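Local coordinates for protein ferredoxin-thioredoxin reductase subunit A2, chloroplastic (Arabidopsis thaliana, PDB 7C2B) that forms the variable subunit of heterodimeric ferredoxin-thioredoxin reductase, which probably uses electrons from reduced ferredoxin to reduce thioredoxins, at residues G62-V68 with P81-F86; A36-V42 with D105-D111. One frame throughout, in Å; residues are numbered along the deposited sequence.

Interaction 1: residues G62-V68 with P81-F86; sequences GFIKDYV and PFKVQF
Strands 62-67 and 82-86 run antiparallel, their short axes 4.3 Å apart at closest approach and their directions at 141°, as neighbours in the SH3-like barrel of the variable subunit. F63 and Q85 form a hydrogen-bonded pair (F63 N to Q85 O 3.1 Å, Q85 N to F63 O 2.8 Å), and I64 faces V84 as a non-hydrogen-bonded pair. A classic beta bulge follows: K65, with helix-like phi/psi of -81/-41°, and D66 share one acceptor, K65 N and D66 N lying 2.6 and 3.1 Å from K83 O. The register then resumes one residue on, with K83 N to D66 O at 2.8 Å, Y67 opposite F82, and V68 N to P81 O at 3.2 Å.

I64, Y67, F82 and V84 share the buried face. I64 CD1 sits 3.8 Å from F82 CD1, while Y67 (chi1 t) turns its edge to the face of F82 (chi1 m), centroids 4.8 Å apart and planes at 52°; Y67 OH is hydrogen-bonded to D27. At the N-terminal end of segment 62-68, G62 brings its CA within 3.1 Å of Q85 O, where a CB would clash. On the opposite face, with D66 and K83, F63 takes the p rotamer, and Q85 CB lies over its ring in a CH-pi contact, 4.1 Å from the centroid. From the bulge, K65 NZ reaches Q85 OE1 in a weak hydrogen bond of 3.4 Å.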
# COMPACT_ATOMS: atom_id res chain seq x y z
N GLY B 62 -17.17 1.78 21.06
CA GLY B 62 -17.08 3.20 20.80
C GLY B 62 -18.18 3.62 19.86
O GLY B 62 -19.19 2.92 19.74
N PHE B 63 -18.03 4.74 19.17
CA PHE B 63 -19.04 5.13 18.21
C PHE B 63 -18.38 5.69 16.96
O PHE B 63 -17.28 6.23 17.01
CB PHE B 63 -20.06 6.14 18.80
CG PHE B 63 -19.52 7.52 19.02
CD1 PHE B 63 -18.97 7.88 20.25
CD2 PHE B 63 -19.62 8.49 18.03
CE1 PHE B 63 -18.50 9.16 20.47
CE2 PHE B 63 -19.16 9.78 18.24
CZ PHE B 63 -18.58 10.11 19.47
N ILE B 64 -19.08 5.54 15.84
CA ILE B 64 -18.53 5.99 14.57
C ILE B 64 -18.56 7.51 14.54
O ILE B 64 -19.63 8.12 14.55
CB ILE B 64 -19.28 5.38 13.38
CG1 ILE B 64 -19.03 3.88 13.33
CG2 ILE B 64 -18.87 6.07 12.08
CD1 ILE B 64 -20.00 3.12 12.44
N LYS B 65 -17.38 8.12 14.52
CA LYS B 65 -17.25 9.56 14.46
C LYS B 65 -17.42 10.09 13.05
O LYS B 65 -18.05 11.13 12.84
CB LYS B 65 -15.87 9.97 15.01
CG LYS B 65 -15.66 11.47 15.19
CD LYS B 65 -16.33 11.94 16.49
CE LYS B 65 -16.07 13.43 16.73
NZ LYS B 65 -16.69 13.89 18.00
N ASP B 66 -16.87 9.38 12.07
CA ASP B 66 -16.95 9.82 10.69
C ASP B 66 -16.79 8.62 9.78
O ASP B 66 -16.25 7.58 10.18
CB ASP B 66 -15.88 10.88 10.37
CG ASP B 66 -16.36 11.89 9.33
OD1 ASP B 66 -17.40 11.64 8.69
OD2 ASP B 66 -15.70 12.94 9.17
N TYR B 67 -17.29 8.79 8.57
CA TYR B 67 -17.00 7.89 7.46
C TYR B 67 -16.54 8.78 6.32
O TYR B 67 -17.30 9.60 5.82
CB TYR B 67 -18.24 7.10 7.06
CG TYR B 67 -18.03 6.19 5.88
CD1 TYR B 67 -17.44 4.94 6.05
CD2 TYR B 67 -18.46 6.55 4.61
CE1 TYR B 67 -17.26 4.08 4.97
CE2 TYR B 67 -18.29 5.70 3.52
CZ TYR B 67 -17.70 4.47 3.71
OH TYR B 67 -17.54 3.62 2.63
N VAL B 68 -15.29 8.64 5.91
CA VAL B 68 -14.74 9.56 4.93
C VAL B 68 -14.22 8.75 3.76
O VAL B 68 -13.20 8.05 3.87
CB VAL B 68 -13.65 10.46 5.53
CG1 VAL B 68 -13.14 11.42 4.47
CG2 VAL B 68 -14.22 11.25 6.70
N PRO B 81 -12.03 3.33 6.40
CA PRO B 81 -12.81 4.58 6.27
C PRO B 81 -13.62 5.00 7.48
O PRO B 81 -14.03 6.16 7.52
CB PRO B 81 -13.74 4.28 5.08
CG PRO B 81 -13.89 2.84 5.08
CD PRO B 81 -12.57 2.26 5.55
N PHE B 82 -13.86 4.12 8.45
CA PHE B 82 -14.64 4.47 9.64
C PHE B 82 -13.73 5.02 10.72
O PHE B 82 -12.90 4.29 11.27
CB PHE B 82 -15.39 3.24 10.17
CG PHE B 82 -16.48 2.75 9.26
CD1 PHE B 82 -17.77 3.25 9.37
CD2 PHE B 82 -16.24 1.75 8.33
CE1 PHE B 82 -18.79 2.79 8.54
CE2 PHE B 82 -17.26 1.27 7.50
CZ PHE B 82 -18.54 1.79 7.61
N LYS B 83 -13.91 6.29 11.06
CA LYS B 83 -13.18 6.88 12.18
C LYS B 83 -14.03 6.68 13.42
O LYS B 83 -15.16 7.17 13.49
CB LYS B 83 -12.89 8.36 11.93
CG LYS B 83 -11.92 8.99 12.93
CD LYS B 83 -11.77 10.48 12.65
CE LYS B 83 -11.30 11.26 13.87
NZ LYS B 83 -10.99 12.67 13.48
N VAL B 84 -13.51 5.92 14.39
CA VAL B 84 -14.29 5.50 15.56
C VAL B 84 -13.69 6.13 16.80
O VAL B 84 -12.47 6.09 17.01
CB VAL B 84 -14.32 3.97 15.69
CG1 VAL B 84 -15.17 3.55 16.87
CG2 VAL B 84 -14.85 3.35 14.40
N GLN B 85 -14.55 6.72 17.64
CA GLN B 85 -14.12 7.33 18.89
C GLN B 85 -14.23 6.32 20.02
O GLN B 85 -15.29 5.70 20.21
CB GLN B 85 -14.95 8.57 19.21
CG GLN B 85 -14.61 9.22 20.56
CD GLN B 85 -15.31 10.55 20.74
OE1 GLN B 85 -15.36 11.35 19.81
NE2 GLN B 85 -15.87 10.78 21.92
N PHE B 86 -13.14 6.15 20.77
CA PHE B 86 -13.09 5.28 21.93
C PHE B 86 -12.70 6.11 23.15
O PHE B 86 -12.04 7.14 23.02
CB PHE B 86 -12.05 4.15 21.77
CG PHE B 86 -12.37 3.19 20.66
CD1 PHE B 86 -13.20 2.10 20.89
CD2 PHE B 86 -11.81 3.35 19.40
CE1 PHE B 86 -13.48 1.20 19.87
CE2 PHE B 86 -12.09 2.46 18.38
CZ PHE B 86 -12.93 1.38 18.62

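Interaction 2: residues A36-V42 with D105-D111; sequences ARVRVTV and DEFELID
R39 and E108 join their side chains across two antiparallel strands, 37-40 and 107-109, whose short axes approach to 4.6 Å with directions at 148°. R39 runs out t, t, m to place NH1 2.9 Å from E108 OE2, a salt bridge met by the p rotamer of E108; its NH2 pairs with E61. Beneath them, R39 N to E108 O and E108 N to R39 O, both 3.0 Å, make the hydrogen-bonded pair. V38 with L109 and V40 with F107 are the adjoining non-hydrogen-bonded pairs, CA atoms 4.5 and 4.2 Å apart. The ladder extends past the strands through I110 N to R37 O (2.9 Å) and T41 N to E106 O (2.9 Å).

In this SH3-like barrel, strand 107-109 is the last in sequence and lies at one end of the strand order, yet F107 and V40 both touch L102 of the strand at the other end, so the sheet curls round on itself. F107 (chi1 p) sets CD1 3.5 Å from V38 CG1 and meets F82 edge-to-face. L109 (m, t) reaches back, its CD2 3.8 Å from A36 CB and 3.9 Å from V38 CG1. I110 (m, t) has the most surface buried in this contact, 114 Å²: its CD1 lies over the R37 guanidinium and its CG1 over that of R39. E106 ends a 3-10 turn, and its OE1 forms a salt bridge to a basic side chain of the catalytic chain. A water bridges R37 O (2.9 Å) and D111 N (3.0 Å).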
# COMPACT_ATOMS: atom_id res chain seq x y z
N ALA B 36 -23.31 5.74 15.23
CA ALA B 36 -23.74 4.46 15.77
C ALA B 36 -22.68 3.88 16.70
O ALA B 36 -21.48 4.04 16.48
CB ALA B 36 -24.02 3.46 14.64
N ARG B 37 -23.14 3.20 17.75
CA ARG B 37 -22.24 2.51 18.65
C ARG B 37 -21.78 1.19 18.04
O ARG B 37 -22.58 0.46 17.44
CB ARG B 37 -22.91 2.27 20.00
CG ARG B 37 -23.49 3.54 20.63
CD ARG B 37 -24.09 3.27 22.00
NE ARG B 37 -23.14 2.58 22.86
CZ ARG B 37 -23.35 1.39 23.42
NH1 ARG B 37 -24.50 0.75 23.20
NH2 ARG B 37 -22.42 0.84 24.19
N VAL B 38 -20.49 0.89 18.19
CA VAL B 38 -19.87 -0.28 17.57
C VAL B 38 -18.97 -0.96 18.59
O VAL B 38 -18.49 -0.35 19.55
CB VAL B 38 -19.04 0.09 16.32
CG1 VAL B 38 -19.94 0.64 15.21
CG2 VAL B 38 -17.96 1.09 16.68
N ARG B 39 -18.73 -2.25 18.36
CA ARG B 39 -17.81 -3.06 19.14
C ARG B 39 -16.78 -3.67 18.20
O ARG B 39 -17.14 -4.19 17.14
CB ARG B 39 -18.56 -4.17 19.90
CG ARG B 39 -17.68 -5.08 20.76
CD ARG B 39 -18.52 -6.15 21.46
NE ARG B 39 -19.53 -5.57 22.34
CZ ARG B 39 -20.85 -5.61 22.11
NH1 ARG B 39 -21.32 -6.21 21.03
NH2 ARG B 39 -21.69 -5.05 22.97
N VAL B 40 -15.50 -3.61 18.57
CA VAL B 40 -14.46 -4.21 17.74
C VAL B 40 -14.52 -5.72 17.90
O VAL B 40 -14.54 -6.24 19.02
CB VAL B 40 -13.07 -3.67 18.12
CG1 VAL B 40 -11.99 -4.39 17.33
CG2 VAL B 40 -13.01 -2.16 17.86
N THR B 41 -14.52 -6.43 16.78
CA THR B 41 -14.81 -7.86 16.78
C THR B 41 -13.61 -8.73 16.42
O THR B 41 -13.76 -9.95 16.30
CB THR B 41 -15.96 -8.17 15.82
OG1 THR B 41 -15.68 -7.57 14.55
CG2 THR B 41 -17.25 -7.57 16.35
N VAL B 42 -12.44 -8.13 16.23
CA VAL B 42 -11.23 -8.85 15.81
C VAL B 42 -10.06 -8.33 16.63
O VAL B 42 -10.10 -7.22 17.17
CB VAL B 42 -10.94 -8.67 14.31
CG1 VAL B 42 -12.08 -9.24 13.44
CG2 VAL B 42 -10.70 -7.19 13.99
N ASP B 105 -15.22 -4.95 8.26
CA ASP B 105 -15.14 -6.29 8.80
C ASP B 105 -14.41 -6.35 10.14
O ASP B 105 -14.16 -7.45 10.64
CB ASP B 105 -14.52 -7.26 7.78
CG ASP B 105 -13.04 -6.97 7.46
OD1 ASP B 105 -12.40 -6.11 8.09
OD2 ASP B 105 -12.51 -7.65 6.54
N GLU B 106 -14.11 -5.22 10.77
CA GLU B 106 -13.44 -5.23 12.07
C GLU B 106 -14.37 -4.92 13.23
O GLU B 106 -13.93 -4.95 14.38
CB GLU B 106 -12.25 -4.25 12.04
CG GLU B 106 -11.22 -4.66 11.00
CD GLU B 106 -10.08 -3.66 10.83
OE1 GLU B 106 -10.31 -2.44 11.03
OE2 GLU B 106 -8.97 -4.10 10.48
N PHE B 107 -15.63 -4.61 12.97
CA PHE B 107 -16.53 -4.23 14.05
C PHE B 107 -17.95 -4.67 13.71
O PHE B 107 -18.26 -5.01 12.57
CB PHE B 107 -16.47 -2.72 14.34
CG PHE B 107 -16.94 -1.86 13.19
CD1 PHE B 107 -18.28 -1.52 13.06
CD2 PHE B 107 -16.05 -1.39 12.24
CE1 PHE B 107 -18.72 -0.75 12.01
CE2 PHE B 107 -16.47 -0.61 11.18
CZ PHE B 107 -17.81 -0.29 11.06
N GLU B 108 -18.81 -4.63 14.72
CA GLU B 108 -20.23 -4.88 14.57
C GLU B 108 -21.01 -3.75 15.22
O GLU B 108 -20.55 -3.14 16.20
CB GLU B 108 -20.63 -6.24 15.21
CG GLU B 108 -20.66 -6.20 16.74
CD GLU B 108 -20.67 -7.58 17.38
OE1 GLU B 108 -20.75 -8.59 16.66
OE2 GLU B 108 -20.60 -7.64 18.63
N LEU B 109 -22.17 -3.43 14.66
CA LEU B 109 -23.08 -2.49 15.30
C LEU B 109 -23.59 -3.06 16.62
O LEU B 109 -23.88 -4.26 16.72
CB LEU B 109 -24.26 -2.17 14.38
CG LEU B 109 -23.97 -1.36 13.12
CD1 LEU B 109 -25.25 -1.12 12.34
CD2 LEU B 109 -23.33 -0.06 13.48
N ILE B 110 -23.71 -2.21 17.62
CA ILE B 110 -24.16 -2.65 18.94
C ILE B 110 -25.68 -2.65 19.03
O ILE B 110 -26.29 -3.66 19.40
CB ILE B 110 -23.53 -1.78 20.04
CG1 ILE B 110 -22.08 -2.20 20.27
CG2 ILE B 110 -24.31 -1.90 21.34
CD1 ILE B 110 -21.37 -1.35 21.29
N ASP B 111 -26.31 -1.52 18.68
CA ASP B 111 -27.75 -1.27 18.86
C ASP B 111 -28.09 -1.10 20.34
O ASP B 111 -28.14 -2.07 21.10
CB ASP B 111 -28.61 -2.39 18.25
CG ASP B 111 -28.33 -2.60 16.78
OD1 ASP B 111 -28.36 -1.60 16.03
OD2 ASP B 111 -28.08 -3.76 16.37
O HOH W 1 -25.39 0.78 16.96

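How the interactions relate
The centres of interactions 1 and 2 lie 11 Å apart in one curled antiparallel sheet, ordered 94-102, 82-90, 61-67, 37-40, 107-109. Strands 61-67 and 37-40 are the shared seam: G62 O lies 2.9 Å from V38 N and I64 N 2.9 Å from A36 O, both probable hydrogen bonds, while F86 CZ packs 3.6 Å from V40 CG2. Along the chain, 36-42 comes first, both segments of interaction 1 follow, and 105-111 comes last, so interaction 2 brings the C-terminal strand back beside the first one. Together the two pairings span four strands adjacent in the sheet, 82-90 to 107-109, of the barrel that this subunit contributes to the reductase.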